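Local atomic coordinates of putative cell invasion protein with MAC/Perforin domain (Bacteroides thetaiotaomicron VPI-5482, PDB entry 3KK7), a protein that is of unknown function but, as a member of the membrane-attack complex/perforin family, may form pores in membranes or take part in cell invasion. Residues S154-G160 with K239-M243; L180-A185 with D348-E352; S273-K277 with D312-Y316; Y344-D348 with R358-T362; I384-N388 with A415-D420. The contacts are given in a common frame with arbitrary orientation. Residue numbers count along the deposited sequence, not the author numbering.

From the N terminus, contact 1 closes first, bringing the start of strand 157-173, in the large sheet, to helix 236-249. Contact 2 opens within that span, on helix 177-186, and ends at 348-352, so the two cross. Between its segments lies the whole of contact 3, which joins the end of strand 271-274 to the turn after strand 311-312, with its centre about 18 Å from that of contact 1. Contact 4 is a short closure from strand 343-345 to helix 353-363; it shares Asp348 with contact 2 and touches it. Contact 5 follows separately in the D2 domain, joining strand 376-386 to the loop before helix 420-424.

Contact 1: S154-G160 with K239-M243; sequences SEKVVHG and KEKDM
Two short hydrogen bonds from the ammonium group of Lys239 hold the start of strand 157-173 to helix 236-249, with Lys239 NZ 2.7 Å from Glu155 O and 2.6 Å from Val157 O. The site belongs to the MACPF fold: the helix lies in the connection between strands 220-230 and 288-298 of the central antiparallel sheet, the region that in pore-forming relatives contains a helical cluster. Residues 154-156 have helical backbone angles, and Val157 N bonds back to Ser154 O at 3.1 Å; from Val157 onward the chain is extended. Glu155 O of this turn and Val157 O at the first strand residue converge on the lysine, whose m, t, m, t side chain brings Lys239 CD to 3.7 Å from Lys156 O. Strand 157-160 and helix 239-243 run 43° apart (signed crossing angle -43°), with axes 8.3 Å apart at closest approach. Val158 lies nearest Lys239 (CA to CA 6.1 Å) and Gly160 nearest Met243 (6.5 Å). Val158 points at the helix and sets its CB 3.8 Å from Lys239 CB. The carboxylate of Glu240 forms salt bridges with Arg113 and Lys116. One helical turn beyond Lys239, Met243, modelled as selenomethionine (chi1 t, then p, p), passes beside Gly160, where a CB would clash with its SE. Its methyl CE ends 3.6 Å from Val158 CG1 and 3.2 Å from Val158 O.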
# COMPACT_ATOMS: atom_id res chain seq x y z
N SER A 154 -24.05 -20.98 7.43
CA SER A 154 -22.76 -20.94 6.76
C SER A 154 -22.14 -22.34 6.47
O SER A 154 -21.36 -22.49 5.54
CB SER A 154 -21.76 -20.07 7.56
OG SER A 154 -21.27 -20.78 8.69
N GLU A 155 -22.48 -23.35 7.26
CA GLU A 155 -21.98 -24.71 7.04
C GLU A 155 -22.32 -25.24 5.68
O GLU A 155 -21.56 -26.01 5.12
CB GLU A 155 -22.59 -25.68 8.03
CG GLU A 155 -22.11 -25.50 9.43
CD GLU A 155 -21.26 -26.66 9.88
OE1 GLU A 155 -20.06 -26.67 9.49
OE2 GLU A 155 -21.81 -27.54 10.62
N LYS A 156 -23.47 -24.85 5.17
CA LYS A 156 -23.92 -25.29 3.86
C LYS A 156 -23.49 -24.38 2.71
O LYS A 156 -23.65 -24.73 1.55
CB LYS A 156 -25.45 -25.41 3.85
CG LYS A 156 -26.03 -26.31 4.93
CD LYS A 156 -27.49 -26.67 4.71
CE LYS A 156 -28.00 -27.61 5.82
NZ LYS A 156 -28.26 -26.84 7.09
N VAL A 157 -22.95 -23.22 3.04
CA VAL A 157 -22.60 -22.23 2.05
C VAL A 157 -21.31 -22.55 1.31
O VAL A 157 -20.32 -22.96 1.93
CB VAL A 157 -22.48 -20.82 2.72
CG1 VAL A 157 -21.78 -19.82 1.84
CG2 VAL A 157 -23.87 -20.34 3.12
N VAL A 158 -21.32 -22.41 -0.01
CA VAL A 158 -20.10 -22.41 -0.80
C VAL A 158 -20.18 -21.31 -1.86
O VAL A 158 -21.26 -21.00 -2.36
CB VAL A 158 -19.78 -23.80 -1.41
CG1 VAL A 158 -20.86 -24.27 -2.34
CG2 VAL A 158 -18.45 -23.78 -2.12
N HIS A 159 -19.02 -20.71 -2.16
CA HIS A 159 -18.93 -19.61 -3.13
C HIS A 159 -18.21 -20.01 -4.40
O HIS A 159 -17.41 -20.94 -4.40
CB HIS A 159 -18.21 -18.43 -2.52
CG HIS A 159 -18.70 -18.09 -1.16
ND1 HIS A 159 -19.80 -17.28 -0.95
CD2 HIS A 159 -18.28 -18.47 0.07
CE1 HIS A 159 -20.02 -17.19 0.35
NE2 HIS A 159 -19.12 -17.90 0.99
N GLY A 160 -18.50 -19.28 -5.47
CA GLY A 160 -17.94 -19.57 -6.80
C GLY A 160 -17.58 -18.29 -7.53
O GLY A 160 -18.20 -17.27 -7.31
N LYS A 239 -18.21 -29.53 -0.96
CA LYS A 239 -18.98 -28.39 -1.45
C LYS A 239 -18.24 -27.75 -2.62
O LYS A 239 -18.86 -27.38 -3.60
CB LYS A 239 -19.23 -27.36 -0.36
CG LYS A 239 -20.08 -27.84 0.83
CD LYS A 239 -20.47 -26.69 1.79
CE LYS A 239 -19.27 -26.02 2.54
NZ LYS A 239 -19.66 -24.94 3.55
N GLU A 240 -16.92 -27.67 -2.52
CA GLU A 240 -16.10 -27.08 -3.60
C GLU A 240 -16.18 -27.92 -4.89
O GLU A 240 -16.31 -27.34 -5.97
CB GLU A 240 -14.66 -26.82 -3.13
CG GLU A 240 -14.61 -25.59 -2.17
CD GLU A 240 -13.28 -25.36 -1.50
OE1 GLU A 240 -12.29 -25.90 -1.99
OE2 GLU A 240 -13.21 -24.65 -0.48
N LYS A 241 -16.18 -29.25 -4.78
CA LYS A 241 -16.34 -30.12 -5.94
C LYS A 241 -17.76 -29.94 -6.50
O LYS A 241 -17.94 -29.88 -7.72
CB LYS A 241 -16.03 -31.59 -5.61
CG LYS A 241 -15.89 -32.53 -6.83
N ASP A 242 -18.76 -29.79 -5.63
CA ASP A 242 -20.10 -29.51 -6.12
C ASP A 242 -20.15 -28.19 -6.89
O ASP A 242 -20.74 -28.08 -7.95
CB ASP A 242 -21.13 -29.51 -4.99
CG ASP A 242 -21.38 -30.91 -4.40
OD1 ASP A 242 -20.93 -31.91 -4.99
OD2 ASP A 242 -22.04 -31.02 -3.34
N MSE A 243 -19.50 -27.17 -6.37
CA MSE A 243 -19.51 -25.86 -7.03
C MSE A 243 -18.69 -25.91 -8.34
O MSE A 243 -19.14 -25.41 -9.38
CB MSE A 243 -19.01 -24.78 -6.06
CG MSE A 243 -18.87 -23.38 -6.67
SE MSE A 243 -20.55 -22.55 -7.15
CE MSE A 243 -21.26 -22.25 -5.34

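Contact 2: L180-A185 with D348-E352; sequences LRKIAA and DFILE
Within the MACPF domain, helix 177-186 packs against the irregular link between strand 343-345 and helix 353-363. The helical side is regular, with Ala184 N bonded to Leu180 O and Ala185 N to Arg181 O, both at 2.9 Å; no hydrogen bond crosses to the link, so the union is one of shape and apolar surface. Asp348 lies in a short 3-10 segment. Its CB lies 3.8 Å from Leu180 CD1, while its carboxylate forms a salt bridge with Lys125. Phe349 follows with phi/psi of -105/13 and chi1 m, which lays its ring along the helix: CZ is 3.6 Å from Leu180 CD2, and Ile183 CG2 meets the ring edge at 4.2 Å from CD2. The backbones come closest here, with 4.8 Å between the CA atoms of Ala184 and Phe349. So small a separation suits the alanine, whose CB sits 3.3 Å from Phe349 O and whose CA makes a CA-H...O contact of 3.4 Å to the same oxygen. Ile350 is extended and turns away, toward helix 190-198. Leu351 (m, t) reaches back to the helix, placing CD2 3.8 Å from Ala184 CB and CD1 3.9 Å from Ala185 CA. Glu352, at the N-cap position of helix 353-363, bends back so that its OE1 accepts a weak hydrogen bond of 3.3 Å from Leu351 N.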
# COMPACT_ATOMS: atom_id res chain seq x y z
N LEU A 180 13.07 1.82 -10.42
CA LEU A 180 12.08 2.25 -9.44
C LEU A 180 12.62 3.41 -8.63
O LEU A 180 11.90 4.38 -8.33
CB LEU A 180 11.65 1.10 -8.53
CG LEU A 180 10.82 -0.02 -9.18
CD1 LEU A 180 10.38 -1.00 -8.13
CD2 LEU A 180 9.63 0.49 -9.95
N ARG A 181 13.89 3.39 -8.31
CA ARG A 181 14.41 4.51 -7.55
C ARG A 181 14.42 5.81 -8.35
O ARG A 181 14.06 6.87 -7.82
CB ARG A 181 15.75 4.19 -6.91
CG ARG A 181 15.55 3.54 -5.52
CD ARG A 181 16.87 3.42 -4.76
NE ARG A 181 17.74 2.49 -5.47
CZ ARG A 181 17.76 1.17 -5.29
NH1 ARG A 181 16.96 0.59 -4.39
NH2 ARG A 181 18.58 0.42 -6.02
N LYS A 182 14.79 5.73 -9.62
CA LYS A 182 14.75 6.90 -10.49
C LYS A 182 13.36 7.47 -10.52
O LYS A 182 13.20 8.71 -10.46
CB LYS A 182 15.13 6.54 -11.93
CG LYS A 182 16.56 6.70 -12.26
CD LYS A 182 16.75 7.30 -13.63
CE LYS A 182 18.18 7.65 -13.80
NZ LYS A 182 18.68 8.70 -12.85
N ILE A 183 12.35 6.59 -10.62
CA ILE A 183 10.94 7.02 -10.68
C ILE A 183 10.56 7.73 -9.38
O ILE A 183 9.96 8.81 -9.42
CB ILE A 183 10.01 5.86 -10.96
CG1 ILE A 183 10.22 5.36 -12.37
CG2 ILE A 183 8.54 6.26 -10.80
CD1 ILE A 183 9.36 4.12 -12.73
N ALA A 184 10.97 7.15 -8.26
CA ALA A 184 10.69 7.70 -6.92
C ALA A 184 11.24 9.12 -6.77
O ALA A 184 10.52 10.05 -6.36
CB ALA A 184 11.23 6.78 -5.81
N ALA A 185 12.51 9.27 -7.14
CA ALA A 185 13.25 10.54 -7.11
C ALA A 185 12.65 11.69 -7.92
O ALA A 185 12.65 12.84 -7.45
CB ALA A 185 14.72 10.28 -7.60
N ASP A 348 7.77 0.72 -2.77
CA ASP A 348 8.79 0.69 -3.83
C ASP A 348 8.89 1.97 -4.64
O ASP A 348 9.87 2.14 -5.33
CB ASP A 348 8.58 -0.50 -4.77
CG ASP A 348 9.17 -1.78 -4.20
OD1 ASP A 348 10.02 -1.69 -3.29
OD2 ASP A 348 8.79 -2.88 -4.68
N PHE A 349 7.91 2.86 -4.54
CA PHE A 349 7.89 4.10 -5.33
C PHE A 349 8.23 5.38 -4.58
O PHE A 349 8.03 6.46 -5.11
CB PHE A 349 6.53 4.22 -6.03
CG PHE A 349 6.36 3.18 -7.07
CD1 PHE A 349 6.03 1.89 -6.72
CD2 PHE A 349 6.63 3.45 -8.39
CE1 PHE A 349 5.94 0.92 -7.66
CE2 PHE A 349 6.56 2.46 -9.34
CZ PHE A 349 6.21 1.21 -8.98
N ILE A 350 8.76 5.25 -3.37
CA ILE A 350 9.13 6.40 -2.53
C ILE A 350 10.50 6.18 -1.94
O ILE A 350 10.94 5.05 -1.78
CB ILE A 350 8.07 6.68 -1.43
CG1 ILE A 350 7.82 5.46 -0.56
CG2 ILE A 350 6.75 7.09 -2.05
CD1 ILE A 350 6.76 5.71 0.47
N LEU A 351 11.19 7.28 -1.66
CA LEU A 351 12.57 7.23 -1.18
C LEU A 351 12.69 7.20 0.34
O LEU A 351 13.70 6.72 0.88
CB LEU A 351 13.34 8.45 -1.67
CG LEU A 351 13.49 8.63 -3.15
CD1 LEU A 351 14.15 9.95 -3.38
CD2 LEU A 351 14.32 7.49 -3.68
N GLU A 352 11.67 7.72 1.02
CA GLU A 352 11.71 7.98 2.45
C GLU A 352 11.60 6.69 3.26
O GLU A 352 10.54 6.05 3.31
CB GLU A 352 10.57 8.94 2.84
CG GLU A 352 10.61 10.34 2.17
CD GLU A 352 10.05 10.40 0.74
OE1 GLU A 352 9.55 9.40 0.18
OE2 GLU A 352 10.13 11.50 0.15

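Contact 3: S273-K277 with D312-Y316; sequences SIGTK and DITNY
A single well-formed backbone hydrogen bond joins the loop leaving strand 271-274 to a type I turn after strand 311-312: Thr276 N donates to Ile313 O at 3.1 Å and 164°. Thr276 OG1, with chi1 p, lies 3.5 Å from Thr314 CA and is hydrogen-bonded to Ser281 OG. Several of the turn's polar groups are satisfied within it. Asp312 O accepts from Asn315 N at 2.9 Å and Tyr316 N at 3.0 Å, and the aspartate carboxylate builds an Asx turn, with Asp312 OD1 2.7 Å from Thr314 N. The same OD1 receives Thr314 OG1 at 2.6 Å and, weakly, Asn315 N at 3.3 Å. These bonds fold 313-314 into helical angles and direct Ile313 O toward the partner loop. Gly275 and Ile313 approach to 5.0 Å between CA atoms, Thr276 and Thr314 to 5.2 Å. Gly275 adopts phi/psi of 114/151, angles that call for glycine, and its CA lies 3.6 Å from Ile313 O. Tyr316 O is taken by the hydroxyl of Tyr293, and Ile313 shares a backbone hydrogen bond with Leu291. The contact lies in the MACPF domain where the small sheet of strands 251-254, 271-274 and 318-319 meets the large one; Ile313 packs on Leu291 and Tyr293 of strand 288-298 and on Ile284 of helix 278-285.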
# COMPACT_ATOMS: atom_id res chain seq x y z
N SER A 273 -22.94 -17.58 -23.28
CA SER A 273 -24.07 -17.37 -22.40
C SER A 273 -23.79 -17.98 -21.07
O SER A 273 -23.04 -18.96 -20.98
CB SER A 273 -25.34 -17.98 -22.96
OG SER A 273 -25.22 -19.39 -23.06
N ILE A 274 -24.39 -17.38 -20.04
CA ILE A 274 -24.30 -17.90 -18.67
C ILE A 274 -25.72 -18.27 -18.24
O ILE A 274 -26.69 -17.64 -18.69
CB ILE A 274 -23.68 -16.86 -17.74
CG1 ILE A 274 -23.41 -17.44 -16.37
CG2 ILE A 274 -24.57 -15.64 -17.62
CD1 ILE A 274 -22.61 -16.48 -15.49
N GLY A 275 -25.84 -19.28 -17.39
CA GLY A 275 -27.13 -19.82 -16.95
C GLY A 275 -27.29 -21.24 -17.46
O GLY A 275 -26.72 -21.60 -18.48
N THR A 276 -28.03 -22.07 -16.74
CA THR A 276 -28.31 -23.43 -17.20
C THR A 276 -29.74 -23.48 -17.74
O THR A 276 -30.54 -22.57 -17.50
CB THR A 276 -28.18 -24.42 -16.04
OG1 THR A 276 -29.02 -24.00 -14.96
CG2 THR A 276 -26.79 -24.48 -15.53
N LYS A 277 -30.06 -24.53 -18.48
CA LYS A 277 -31.45 -24.84 -18.78
C LYS A 277 -31.56 -26.34 -18.78
O LYS A 277 -30.56 -27.05 -18.61
CB LYS A 277 -31.91 -24.28 -20.13
N ASP A 312 -31.23 -16.66 -9.97
CA ASP A 312 -31.15 -18.10 -9.83
C ASP A 312 -30.65 -18.70 -11.16
O ASP A 312 -31.26 -18.47 -12.24
CB ASP A 312 -32.51 -18.69 -9.43
CG ASP A 312 -32.49 -20.21 -9.34
OD1 ASP A 312 -32.18 -20.86 -10.37
OD2 ASP A 312 -32.80 -20.76 -8.25
N ILE A 313 -29.57 -19.47 -11.07
CA ILE A 313 -28.86 -20.02 -12.23
C ILE A 313 -29.75 -20.84 -13.17
O ILE A 313 -29.54 -20.82 -14.40
CB ILE A 313 -27.63 -20.86 -11.78
CG1 ILE A 313 -26.62 -21.03 -12.92
CG2 ILE A 313 -28.07 -22.20 -11.20
CD1 ILE A 313 -25.92 -19.77 -13.33
N THR A 314 -30.74 -21.52 -12.61
CA THR A 314 -31.65 -22.34 -13.41
C THR A 314 -32.85 -21.56 -13.96
O THR A 314 -33.59 -22.08 -14.78
CB THR A 314 -32.21 -23.46 -12.56
OG1 THR A 314 -33.12 -22.92 -11.60
CG2 THR A 314 -31.11 -24.21 -11.84
N ASN A 315 -33.07 -20.33 -13.49
CA ASN A 315 -34.24 -19.56 -13.88
C ASN A 315 -33.91 -18.50 -14.91
O ASN A 315 -34.73 -18.22 -15.79
CB ASN A 315 -34.87 -18.89 -12.66
CG ASN A 315 -36.25 -18.28 -12.96
OD1 ASN A 315 -37.17 -18.95 -13.48
ND2 ASN A 315 -36.40 -17.00 -12.59
N TYR A 316 -32.73 -17.89 -14.82
CA TYR A 316 -32.44 -16.79 -15.71
C TYR A 316 -31.09 -16.92 -16.37
O TYR A 316 -30.06 -17.06 -15.71
CB TYR A 316 -32.59 -15.47 -14.98
CG TYR A 316 -32.50 -14.27 -15.89
CD1 TYR A 316 -33.50 -14.02 -16.85
CD2 TYR A 316 -31.42 -13.39 -15.80
CE1 TYR A 316 -33.43 -12.91 -17.70
CE2 TYR A 316 -31.33 -12.30 -16.65
CZ TYR A 316 -32.34 -12.06 -17.60
OH TYR A 316 -32.24 -10.98 -18.44

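Contact 4: Y344-D348 with R358-T362; sequences YPISD and RYNDT
Tyr359, on the helix 353-363, gives this contact its largest buried area and presents one ring face to the 3-10 turn that follows strand 343-345, a compact strand-to-helix connection in the MACPF domain. With chi1 t, the ring is directed at the other segment, and the backbone amides Ile346 N and Ser347 N lie over its face. Ile346 N is 3.6 Å from Tyr359 CZ, and Ile346 CB makes a CH-pi contact, 4.2 Å from the ring centroid and 26° off its normal. Pro345 CB adds apolar packing at 3.5 Å from Tyr359 CE2. Ser347, second in buried area, points at the helix and has its CA 6.3 Å from that of Tyr359, the nearest pair. Its OG lies 3.5 Å from Tyr359 CD2 and accepts a weak hydrogen bond from Asn360 ND2 at 3.3 Å and 134°. The turn carrying these groups is closed by Asp348 N bonding to Pro345 O at 3.0 Å. Helix 201-208 lies next to Tyr359, which touches Met201 and Met205, while its hydroxyl bonds to Glu210 O just ahead of strand 211-218. That strand pairs with strand 343-345 through Tyr344 and Val212, so the contact joins the large sheet to helices 353-363 and 201-208.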
# COMPACT_ATOMS: atom_id res chain seq x y z
N TYR A 344 2.93 -3.81 -7.28
CA TYR A 344 4.08 -3.47 -6.46
C TYR A 344 3.64 -2.63 -5.29
O TYR A 344 2.76 -1.80 -5.43
CB TYR A 344 5.10 -2.68 -7.30
CG TYR A 344 6.15 -3.58 -7.91
CD1 TYR A 344 5.78 -4.62 -8.76
CD2 TYR A 344 7.51 -3.41 -7.62
CE1 TYR A 344 6.72 -5.46 -9.30
CE2 TYR A 344 8.48 -4.27 -8.16
CZ TYR A 344 8.06 -5.28 -8.99
OH TYR A 344 8.97 -6.12 -9.55
N PRO A 345 4.25 -2.83 -4.14
CA PRO A 345 3.88 -2.00 -3.03
C PRO A 345 4.19 -0.54 -3.30
O PRO A 345 5.18 -0.23 -3.95
CB PRO A 345 4.82 -2.48 -1.92
CG PRO A 345 6.01 -2.97 -2.61
CD PRO A 345 5.44 -3.64 -3.82
N ILE A 346 3.37 0.35 -2.77
CA ILE A 346 3.63 1.80 -2.85
C ILE A 346 5.01 2.12 -2.30
O ILE A 346 5.67 3.03 -2.78
CB ILE A 346 2.53 2.61 -2.09
CG1 ILE A 346 1.20 2.46 -2.82
CG2 ILE A 346 2.84 4.08 -2.01
CD1 ILE A 346 0.04 2.99 -2.04
N SER A 347 5.46 1.34 -1.33
CA SER A 347 6.78 1.59 -0.72
C SER A 347 7.94 1.50 -1.70
O SER A 347 8.98 2.13 -1.50
CB SER A 347 7.03 0.70 0.49
OG SER A 347 6.92 -0.65 0.15
N ASP A 348 7.77 0.72 -2.77
CA ASP A 348 8.79 0.69 -3.83
C ASP A 348 8.89 1.97 -4.64
O ASP A 348 9.87 2.14 -5.33
CB ASP A 348 8.58 -0.50 -4.77
CG ASP A 348 9.17 -1.78 -4.20
OD1 ASP A 348 10.02 -1.69 -3.29
OD2 ASP A 348 8.79 -2.88 -4.68
N ARG A 358 6.28 2.68 7.29
CA ARG A 358 4.91 2.94 7.73
C ARG A 358 3.85 2.34 6.80
O ARG A 358 2.85 1.83 7.29
CB ARG A 358 4.67 4.44 7.94
CG ARG A 358 3.32 4.74 8.55
CD ARG A 358 3.22 6.10 9.20
NE ARG A 358 4.05 6.16 10.40
CZ ARG A 358 3.72 5.65 11.59
NH1 ARG A 358 2.56 5.07 11.77
NH2 ARG A 358 4.56 5.75 12.61
N TYR A 359 4.07 2.46 5.49
CA TYR A 359 3.26 1.80 4.49
C TYR A 359 3.21 0.31 4.80
O TYR A 359 2.13 -0.29 4.92
CB TYR A 359 3.81 2.01 3.05
CG TYR A 359 3.21 1.00 2.07
CD1 TYR A 359 1.95 1.18 1.54
CD2 TYR A 359 3.88 -0.17 1.75
CE1 TYR A 359 1.37 0.22 0.68
CE2 TYR A 359 3.33 -1.10 0.90
CZ TYR A 359 2.07 -0.91 0.37
OH TYR A 359 1.51 -1.87 -0.49
N ASN A 360 4.38 -0.29 4.93
CA ASN A 360 4.46 -1.72 5.23
C ASN A 360 3.80 -2.11 6.54
O ASN A 360 3.02 -3.08 6.61
CB ASN A 360 5.92 -2.21 5.18
CG ASN A 360 6.39 -2.42 3.76
OD1 ASN A 360 5.86 -3.29 3.08
ND2 ASN A 360 7.34 -1.61 3.29
N ASP A 361 4.09 -1.34 7.56
CA ASP A 361 3.55 -1.65 8.87
C ASP A 361 2.01 -1.45 8.87
O ASP A 361 1.27 -2.16 9.58
CB ASP A 361 4.21 -0.76 9.94
CG ASP A 361 5.58 -1.25 10.40
OD1 ASP A 361 5.96 -2.43 10.16
OD2 ASP A 361 6.27 -0.44 11.06
N THR A 362 1.53 -0.50 8.09
CA THR A 362 0.10 -0.19 8.12
C THR A 362 -0.60 -1.28 7.34
O THR A 362 -1.63 -1.80 7.77
CB THR A 362 -0.17 1.19 7.55
OG1 THR A 362 0.54 2.18 8.31
CG2 THR A 362 -1.65 1.50 7.57

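Contact 5: I384-N388 with A415-D420; sequences IRKSN and AASQSD
A classic beta bulge, with Ile384 and Arg385 both facing Leu393 of the neighbouring strand 392-401, marks the end of strand 376-386 in the D2 region, and from it Arg385 reaches into the loop before helix 420-424. The side chain leaves with chi1 p and continues nearly extended through two t angles. Arg385 NH1 then donates to Ala416 O at 2.7 Å and 130°, and Arg385 NH2 to Gln418 O at 2.7 Å and 171°. Asp420 OD1 accepts both Arg385 NE at 3.2 Å and NH2 at 3.0 Å, forming a salt bridge. All these acceptors lie near the guanidinium plane. Beside them, Ile384 rests on the alanines: CD1 is 4.3 Å from Ala415 CB and CG2 is 4.0 Å from Ala416 CA. Ser387 CB sits 3.5 Å from Asp420 OD2. Thus all three nitrogens of one arginine side chain meet acceptors of the loop, binding its backbone at two points and balancing the charge with one carboxylate at the protein surface.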
# COMPACT_ATOMS: atom_id res chain seq x y z
N ILE A 384 21.36 -0.21 25.65
CA ILE A 384 22.66 -0.44 25.02
C ILE A 384 23.09 -1.88 25.25
O ILE A 384 23.25 -2.63 24.29
CB ILE A 384 23.78 0.54 25.52
CG1 ILE A 384 23.40 1.99 25.22
CG2 ILE A 384 25.11 0.21 24.83
CD1 ILE A 384 23.29 2.32 23.73
N ARG A 385 23.28 -2.27 26.51
CA ARG A 385 23.67 -3.64 26.83
C ARG A 385 23.41 -3.99 28.29
O ARG A 385 23.05 -3.12 29.09
CB ARG A 385 25.15 -3.85 26.53
CG ARG A 385 26.09 -2.88 27.25
CD ARG A 385 27.52 -3.40 27.28
NE ARG A 385 28.37 -2.59 28.15
CZ ARG A 385 28.96 -1.45 27.78
NH1 ARG A 385 28.80 -0.95 26.55
NH2 ARG A 385 29.72 -0.80 28.66
N LYS A 386 23.60 -5.28 28.60
CA LYS A 386 23.59 -5.79 29.98
C LYS A 386 24.99 -5.76 30.57
O LYS A 386 25.94 -6.17 29.91
CB LYS A 386 23.07 -7.24 30.06
CG LYS A 386 21.61 -7.39 29.69
CD LYS A 386 20.85 -8.49 30.44
CE LYS A 386 19.33 -8.23 30.27
NZ LYS A 386 18.47 -9.45 30.48
N SER A 387 25.08 -5.32 31.82
CA SER A 387 26.34 -5.34 32.56
C SER A 387 26.72 -6.78 32.84
O SER A 387 25.93 -7.69 32.63
CB SER A 387 26.21 -4.55 33.89
OG SER A 387 25.55 -5.29 34.91
N ASN A 388 27.94 -6.99 33.34
CA ASN A 388 28.34 -8.33 33.72
C ASN A 388 27.68 -8.77 35.03
O ASN A 388 27.92 -9.89 35.49
CB ASN A 388 29.85 -8.45 33.79
CG ASN A 388 30.47 -7.61 34.88
OD1 ASN A 388 29.90 -7.44 35.95
ND2 ASN A 388 31.66 -7.09 34.61
N ALA A 415 28.43 5.37 22.39
CA ALA A 415 27.85 5.07 23.68
C ALA A 415 28.17 3.64 24.13
O ALA A 415 28.22 3.39 25.33
CB ALA A 415 26.33 5.29 23.65
N ALA A 416 28.39 2.72 23.18
CA ALA A 416 28.74 1.32 23.51
C ALA A 416 30.18 1.20 24.07
O ALA A 416 30.46 0.30 24.87
CB ALA A 416 28.57 0.41 22.29
N SER A 417 31.06 2.11 23.64
CA SER A 417 32.44 2.19 24.15
C SER A 417 32.48 2.50 25.64
O SER A 417 33.33 2.00 26.36
CB SER A 417 33.23 3.30 23.42
OG SER A 417 33.20 3.16 22.00
N GLN A 418 31.55 3.32 26.11
CA GLN A 418 31.60 3.80 27.49
C GLN A 418 31.57 2.64 28.48
O GLN A 418 30.97 1.60 28.23
CB GLN A 418 30.46 4.77 27.76
CG GLN A 418 30.39 5.95 26.77
CD GLN A 418 29.54 7.11 27.28
OE1 GLN A 418 28.35 7.19 27.00
NE2 GLN A 418 30.16 7.99 28.06
N SER A 419 32.24 2.83 29.60
CA SER A 419 32.36 1.81 30.63
C SER A 419 31.05 1.66 31.37
O SER A 419 30.38 2.66 31.67
CB SER A 419 33.42 2.22 31.64
OG SER A 419 32.97 3.33 32.41
N ASP A 420 30.70 0.42 31.69
CA ASP A 420 29.52 0.10 32.49
C ASP A 420 29.08 1.22 33.46
O ASP A 420 27.93 1.67 33.42
CB ASP A 420 29.74 -1.21 33.26
CG ASP A 420 29.44 -2.46 32.42
OD1 ASP A 420 29.20 -2.36 31.18
OD2 ASP A 420 29.42 -3.56 33.04